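Local coordinates for DUF5638 domain-containing protein (Legionella pneumophila subsp. pneumophila, PDB 5L1A), which is of unknown function but, as the N-terminal part of a longer, probably membrane-bound protein, forms an all-helical DUF5638 domain, at residues 34-46 with 98-110. Numbering follows the deposited sequence.
Sequences KFLQQLNQIKYFY and QADVIIANFFKVC. With I3C (5-amino-2,4,6-triiodobenzene-1,3-dicarboxylic acid), chain D.
The ring of Phe106 receives CG1 of Ile42 over one face, 4.0 Å from CG of Phe106, while CE1 of Phe35 approaches obliquely, 3.7 Å from CE1 of Phe106. The two phenyl planes are nearly parallel, at 22°, but offset until little of one ring lies over the other. At the edge of the Phe35 ring, near its plane, CG1 of Val109 comes within 3.4 Å of CD1 of Phe35. Phe106 is a knob in a hole formed by Phe35, Gln38, Leu39 and Ile42; with CG anti to the backbone N (chi1 -167°), its long flat side chain reaches across helices whose axes come no closer than 10.3 Å. Methyl-sized Ala99 lets the Phe45 ring come close, CZ of Phe45 to CB of Ala99 3.5 Å, and the CG1-CD1 arm of beta-branched Ile103 brings CD1 to 3.4 Å from OH of Tyr46. Ile102, also branched, serves two neighbours: CG2 lies 3.4 Å from OE1 of Gln41, and CD1 packs against CB of Phe45. Polar groups border this apolar seam: Gln38 NE2 lies 2.9 Å from Asn105 OD1, but the angle is too poor for a hydrogen bond. Beyond it, Asp100, Val101 and Ala104 join Phe87 in binding a triiodobenzene ligand. The segments cross at -134° within an all-helical bundle: helix 8-25 meets Leu39 and Ile42 through Leu22, helix 56-77 stacks Tyr66 on Tyr46, and helix 83-90 packs Ile90 against Ile103.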
loop_
_atom_site.group_PDB
_atom_site.type_symbol
_atom_site.label_atom_id
_atom_site.label_comp_id
_atom_site.label_asym_id
_atom_site.label_seq_id
_atom_site.Cartn_x
_atom_site.Cartn_y
_atom_site.Cartn_z
ATOM N N LYS A 34 -7.040 16.765 3.199
ATOM C CA LYS A 34 -6.027 16.103 4.010
ATOM C C LYS A 34 -6.027 14.599 3.777
ATOM O O LYS A 34 -4.961 13.981 3.669
ATOM C CB LYS A 34 -6.254 16.418 5.487
ATOM C CG LYS A 34 -5.279 15.728 6.418
ATOM C CD LYS A 34 -5.469 16.200 7.840
ATOM C CE LYS A 34 -4.499 15.520 8.784
ATOM N NZ LYS A 34 -4.574 16.126 10.141
ATOM N N PHE A 35 -7.213 13.991 3.690
ATOM C CA PHE A 35 -7.274 12.563 3.400
ATOM C C PHE A 35 -6.670 12.250 2.037
ATOM O O PHE A 35 -5.954 11.254 1.882
ATOM C CB PHE A 35 -8.713 12.053 3.462
ATOM C CG PHE A 35 -8.856 10.647 2.967
ATOM C CD1 PHE A 35 -8.529 9.581 3.787
ATOM C CD2 PHE A 35 -9.279 10.387 1.674
ATOM C CE1 PHE A 35 -8.639 8.282 3.339
ATOM C CE2 PHE A 35 -9.386 9.088 1.217
ATOM C CZ PHE A 35 -9.068 8.035 2.051
ATOM N N LEU A 36 -6.957 13.085 1.035
ATOM C CA LEU A 36 -6.400 12.862 -0.294
ATOM C C LEU A 36 -4.885 13.010 -0.302
ATOM O O LEU A 36 -4.207 12.376 -1.117
ATOM C CB LEU A 36 -7.037 13.821 -1.301
ATOM C CG LEU A 36 -8.513 13.592 -1.636
ATOM C CD1 LEU A 36 -8.986 14.589 -2.684
ATOM C CD2 LEU A 36 -8.748 12.163 -2.107
ATOM N N GLN A 37 -4.332 13.841 0.585
ATOM C CA GLN A 37 -2.879 13.922 0.689
ATOM C C GLN A 37 -2.307 12.672 1.344
ATOM O O GLN A 37 -1.233 12.197 0.958
ATOM C CB GLN A 37 -2.467 15.172 1.464
ATOM C CG GLN A 37 -2.814 16.470 0.766
ATOM C CD GLN A 37 -2.082 16.651 -0.552
ATOM O OE1 GLN A 37 -0.904 16.310 -0.678
ATOM N NE2 GLN A 37 -2.780 17.191 -1.545
ATOM N N GLN A 38 -3.013 12.126 2.336
ATOM C CA GLN A 38 -2.570 10.880 2.952
ATOM C C GLN A 38 -2.742 9.707 1.996
ATOM O O GLN A 38 -1.888 8.814 1.937
ATOM C CB GLN A 38 -3.335 10.643 4.254
ATOM C CG GLN A 38 -3.111 11.734 5.290
ATOM C CD GLN A 38 -4.030 11.603 6.487
ATOM O OE1 GLN A 38 -5.138 11.079 6.381
ATOM N NE2 GLN A 38 -3.571 12.079 7.640
ATOM N N LEU A 39 -3.839 9.699 1.232
ATOM C CA LEU A 39 -4.039 8.667 0.222
ATOM C C LEU A 39 -2.942 8.712 -0.836
ATOM O O LEU A 39 -2.385 7.672 -1.209
ATOM C CB LEU A 39 -5.416 8.829 -0.422
ATOM C CG LEU A 39 -5.733 7.882 -1.579
ATOM C CD1 LEU A 39 -5.730 6.440 -1.100
ATOM C CD2 LEU A 39 -7.065 8.238 -2.212
ATOM N N ASN A 40 -2.618 9.911 -1.329
ATOM C CA ASN A 40 -1.552 10.045 -2.317
ATOM C C ASN A 40 -0.195 9.687 -1.732
ATOM O O ASN A 40 0.672 9.180 -2.451
ATOM C CB ASN A 40 -1.518 11.468 -2.876
ATOM C CG ASN A 40 -2.606 11.717 -3.896
ATOM O OD1 ASN A 40 -2.435 11.429 -5.080
ATOM N ND2 ASN A 40 -3.729 12.259 -3.444
ATOM N N GLN A 41 0.013 9.956 -0.443
ATOM C CA GLN A 41 1.263 9.573 0.202
ATOM C C GLN A 41 1.421 8.057 0.232
ATOM O O GLN A 41 2.512 7.532 -0.020
ATOM C CB GLN A 41 1.308 10.160 1.614
ATOM C CG GLN A 41 2.602 9.947 2.381
ATOM C CD GLN A 41 2.586 10.642 3.736
ATOM O OE1 GLN A 41 1.613 10.544 4.488
ATOM N NE2 GLN A 41 3.659 11.356 4.047
ATOM N N ILE A 42 0.335 7.341 0.524
ATOM C CA ILE A 42 0.378 5.883 0.548
ATOM C C ILE A 42 0.719 5.335 -0.831
ATOM O O ILE A 42 1.584 4.463 -0.974
ATOM C CB ILE A 42 -0.960 5.317 1.060
ATOM C CG1 ILE A 42 -1.044 5.437 2.583
ATOM C CG2 ILE A 42 -1.128 3.875 0.622
ATOM C CD1 ILE A 42 0.034 4.659 3.315
ATOM N N LYS A 43 0.044 5.835 -1.867
ATOM C CA LYS A 43 0.290 5.312 -3.206
ATOM C C LYS A 43 1.684 5.671 -3.694
ATOM O O LYS A 43 2.323 4.870 -4.383
ATOM C CB LYS A 43 -0.778 5.820 -4.174
ATOM C CG LYS A 43 -2.182 5.439 -3.745
ATOM C CD LYS A 43 -3.120 5.289 -4.924
ATOM C CE LYS A 43 -3.391 6.612 -5.594
ATOM N NZ LYS A 43 -4.334 6.435 -6.729
ATOM N N TYR A 44 2.174 6.856 -3.337
ATOM C CA TYR A 44 3.551 7.208 -3.656
ATOM C C TYR A 44 4.540 6.284 -2.955
ATOM O O TYR A 44 5.567 5.924 -3.540
ATOM C CB TYR A 44 3.806 8.666 -3.281
ATOM C CG TYR A 44 5.239 9.114 -3.433
ATOM C CD1 TYR A 44 5.735 9.522 -4.666
ATOM C CD2 TYR A 44 6.094 9.140 -2.340
ATOM C CE1 TYR A 44 7.047 9.935 -4.804
ATOM C CE2 TYR A 44 7.400 9.549 -2.468
ATOM C CZ TYR A 44 7.874 9.945 -3.701
ATOM O OH TYR A 44 9.181 10.358 -3.823
ATOM N N PHE A 45 4.239 5.873 -1.720
ATOM C CA PHE A 45 5.152 5.012 -0.969
ATOM C C PHE A 45 5.357 3.667 -1.663
ATOM O O PHE A 45 6.491 3.199 -1.806
ATOM C CB PHE A 45 4.628 4.810 0.454
ATOM C CG PHE A 45 5.370 3.758 1.231
ATOM C CD1 PHE A 45 6.572 4.052 1.843
ATOM C CD2 PHE A 45 4.861 2.474 1.352
ATOM C CE1 PHE A 45 7.256 3.086 2.557
ATOM C CE2 PHE A 45 5.544 1.504 2.066
ATOM C CZ PHE A 45 6.741 1.813 2.667
ATOM N N TYR A 46 4.273 3.023 -2.091
ATOM C CA TYR A 46 4.408 1.688 -2.661
ATOM C C TYR A 46 4.895 1.735 -4.103
ATOM O O TYR A 46 5.726 0.915 -4.505
ATOM C CB TYR A 46 3.082 0.935 -2.566
ATOM C CG TYR A 46 2.731 0.536 -1.157
ATOM C CD1 TYR A 46 3.378 -0.522 -0.536
ATOM C CD2 TYR A 46 1.759 1.220 -0.445
ATOM C CE1 TYR A 46 3.061 -0.892 0.760
ATOM C CE2 TYR A 46 1.431 0.858 0.849
ATOM C CZ TYR A 46 2.084 -0.199 1.447
ATOM O OH TYR A 46 1.765 -0.558 2.737
ATOM N N GLN A 98 9.135 5.682 9.358
ATOM C CA GLN A 98 8.285 6.629 8.644
ATOM C C GLN A 98 7.143 5.921 7.932
ATOM O O GLN A 98 6.041 6.473 7.824
ATOM C CB GLN A 98 9.115 7.441 7.649
ATOM C CG GLN A 98 9.453 8.849 8.122
ATOM C CD GLN A 98 10.202 8.866 9.441
ATOM O OE1 GLN A 98 11.385 8.525 9.504
ATOM N NE2 GLN A 98 9.515 9.269 10.506
ATOM N N ALA A 99 7.378 4.699 7.444
ATOM C CA ALA A 99 6.291 3.923 6.858
ATOM C C ALA A 99 5.317 3.444 7.927
ATOM O O ALA A 99 4.106 3.388 7.688
ATOM C CB ALA A 99 6.852 2.739 6.072
ATOM N N ASP A 100 5.826 3.090 9.110
ATOM C CA ASP A 100 4.945 2.738 10.220
ATOM C C ASP A 100 3.965 3.864 10.525
ATOM O O ASP A 100 2.775 3.618 10.759
ATOM C CB ASP A 100 5.772 2.406 11.464
ATOM C CG ASP A 100 6.126 0.934 11.559
ATOM O OD1 ASP A 100 5.890 0.200 10.581
ATOM O OD2 ASP A 100 6.641 0.507 12.612
ATOM N N VAL A 101 4.449 5.108 10.515
ATOM C CA VAL A 101 3.622 6.247 10.899
ATOM C C VAL A 101 2.507 6.472 9.886
ATOM O O VAL A 101 1.338 6.624 10.254
ATOM C CB VAL A 101 4.494 7.506 11.065
ATOM C CG1 VAL A 101 3.625 8.729 11.279
ATOM C CG2 VAL A 101 5.465 7.326 12.221
ATOM N N ILE A 102 2.849 6.495 8.596
ATOM C CA ILE A 102 1.841 6.797 7.585
ATOM C C ILE A 102 0.860 5.642 7.427
ATOM O O ILE A 102 -0.322 5.863 7.139
ATOM C CB ILE A 102 2.509 7.164 6.244
ATOM C CG1 ILE A 102 3.309 5.985 5.688
ATOM C CG2 ILE A 102 3.413 8.377 6.413
ATOM C CD1 ILE A 102 4.006 6.284 4.382
ATOM N N ILE A 103 1.312 4.404 7.622
ATOM C CA ILE A 103 0.420 3.261 7.455
ATOM C C ILE A 103 -0.521 3.130 8.645
ATOM O O ILE A 103 -1.710 2.831 8.480
ATOM C CB ILE A 103 1.235 1.976 7.228
ATOM C CG1 ILE A 103 1.913 2.008 5.857
ATOM C CG2 ILE A 103 0.346 0.753 7.345
ATOM C CD1 ILE A 103 2.880 0.863 5.628
ATOM N N ALA A 104 -0.014 3.350 9.859
ATOM C CA ALA A 104 -0.882 3.315 11.031
ATOM C C ALA A 104 -1.893 4.451 11.001
ATOM O O ALA A 104 -3.066 4.256 11.339
ATOM C CB ALA A 104 -0.049 3.375 12.310
ATOM N N ASN A 105 -1.459 5.648 10.599
ATOM C CA ASN A 105 -2.384 6.772 10.497
ATOM C C ASN A 105 -3.463 6.505 9.455
ATOM O O ASN A 105 -4.633 6.848 9.662
ATOM C CB ASN A 105 -1.620 8.055 10.167
ATOM C CG ASN A 105 -2.544 9.232 9.898
ATOM O OD1 ASN A 105 -2.946 9.473 8.758
ATOM N ND2 ASN A 105 -2.881 9.974 10.948
ATOM N N PHE A 106 -3.097 5.884 8.330
ATOM C CA PHE A 106 -4.096 5.626 7.297
ATOM C C PHE A 106 -5.125 4.595 7.753
ATOM O O PHE A 106 -6.301 4.697 7.388
ATOM C CB PHE A 106 -3.424 5.176 5.999
ATOM C CG PHE A 106 -4.346 5.184 4.803
ATOM C CD1 PHE A 106 -4.618 6.366 4.127
ATOM C CD2 PHE A 106 -4.937 4.011 4.356
ATOM C CE1 PHE A 106 -5.464 6.378 3.030
ATOM C CE2 PHE A 106 -5.786 4.012 3.259
ATOM C CZ PHE A 106 -6.050 5.198 2.594
ATOM N N PHE A 107 -4.714 3.615 8.560
ATOM C CA PHE A 107 -5.678 2.658 9.097
ATOM C C PHE A 107 -6.675 3.334 10.027
ATOM O O PHE A 107 -7.883 3.085 9.938
ATOM C CB PHE A 107 -4.954 1.529 9.828
ATOM C CG PHE A 107 -4.301 0.550 8.913
ATOM C CD1 PHE A 107 -4.847 0.287 7.671
ATOM C CD2 PHE A 107 -3.140 -0.101 9.285
ATOM C CE1 PHE A 107 -4.249 -0.614 6.812
ATOM C CE2 PHE A 107 -2.535 -1.007 8.433
ATOM C CZ PHE A 107 -3.090 -1.265 7.194
ATOM N N LYS A 108 -6.189 4.193 10.924
ATOM C CA LYS A 108 -7.086 4.892 11.834
ATOM C C LYS A 108 -8.020 5.846 11.102
ATOM O O LYS A 108 -9.120 6.119 11.594
ATOM C CB LYS A 108 -6.275 5.645 12.886
ATOM C CG LYS A 108 -5.267 4.769 13.616
ATOM C CD LYS A 108 -4.783 5.413 14.902
ATOM C CE LYS A 108 -5.811 5.261 16.012
ATOM N NZ LYS A 108 -5.980 3.835 16.418
ATOM N N VAL A 109 -7.614 6.349 9.935
ATOM C CA VAL A 109 -8.492 7.205 9.144
ATOM C C VAL A 109 -9.674 6.406 8.606
ATOM O O VAL A 109 -10.824 6.861 8.643
ATOM C CB VAL A 109 -7.702 7.868 8.002
ATOM C CG1 VAL A 109 -8.651 8.403 6.965
ATOM C CG2 VAL A 109 -6.815 8.975 8.542
ATOM N N CYS A 110 -9.407 5.201 8.098
ATOM C CA CYS A 110 -10.470 4.378 7.530
ATOM C C CYS A 110 -11.481 3.953 8.585
ATOM O O CYS A 110 -12.648 3.705 8.261
ATOM C CB CYS A 110 -9.874 3.147 6.850
ATOM S SG CYS A 110 -8.700 3.527 5.538
HETATM I I3 I3C D . 3.106 3.953 14.187
HETATM I I2 I3C D . 4.954 8.958 17.242
HETATM I I1 I3C D . 8.071 3.589 17.752
HETATM O O8 I3C D . 6.506 2.358 14.754
HETATM O O9 I3C D . 5.042 1.780 16.279
HETATM C C10 I3C D . 7.322 6.814 18.276
HETATM N N13 I3C D . 3.232 7.006 15.309
HETATM C C1 I3C D . 5.550 4.088 16.047
HETATM C C6 I3C D . 4.436 4.877 15.486
HETATM C C5 I3C D . 4.262 6.302 15.837
HETATM C C4 I3C D . 5.221 6.944 16.765
HETATM C C3 I3C D . 6.347 6.161 17.342
HETATM C C2 I3C D . 6.507 4.729 16.972
HETATM C C7 I3C D . 5.708 2.647 15.672
HETATM O O11 I3C D . 7.406 6.406 19.452
HETATM O O12 I3C D . 8.019 7.759 17.852
#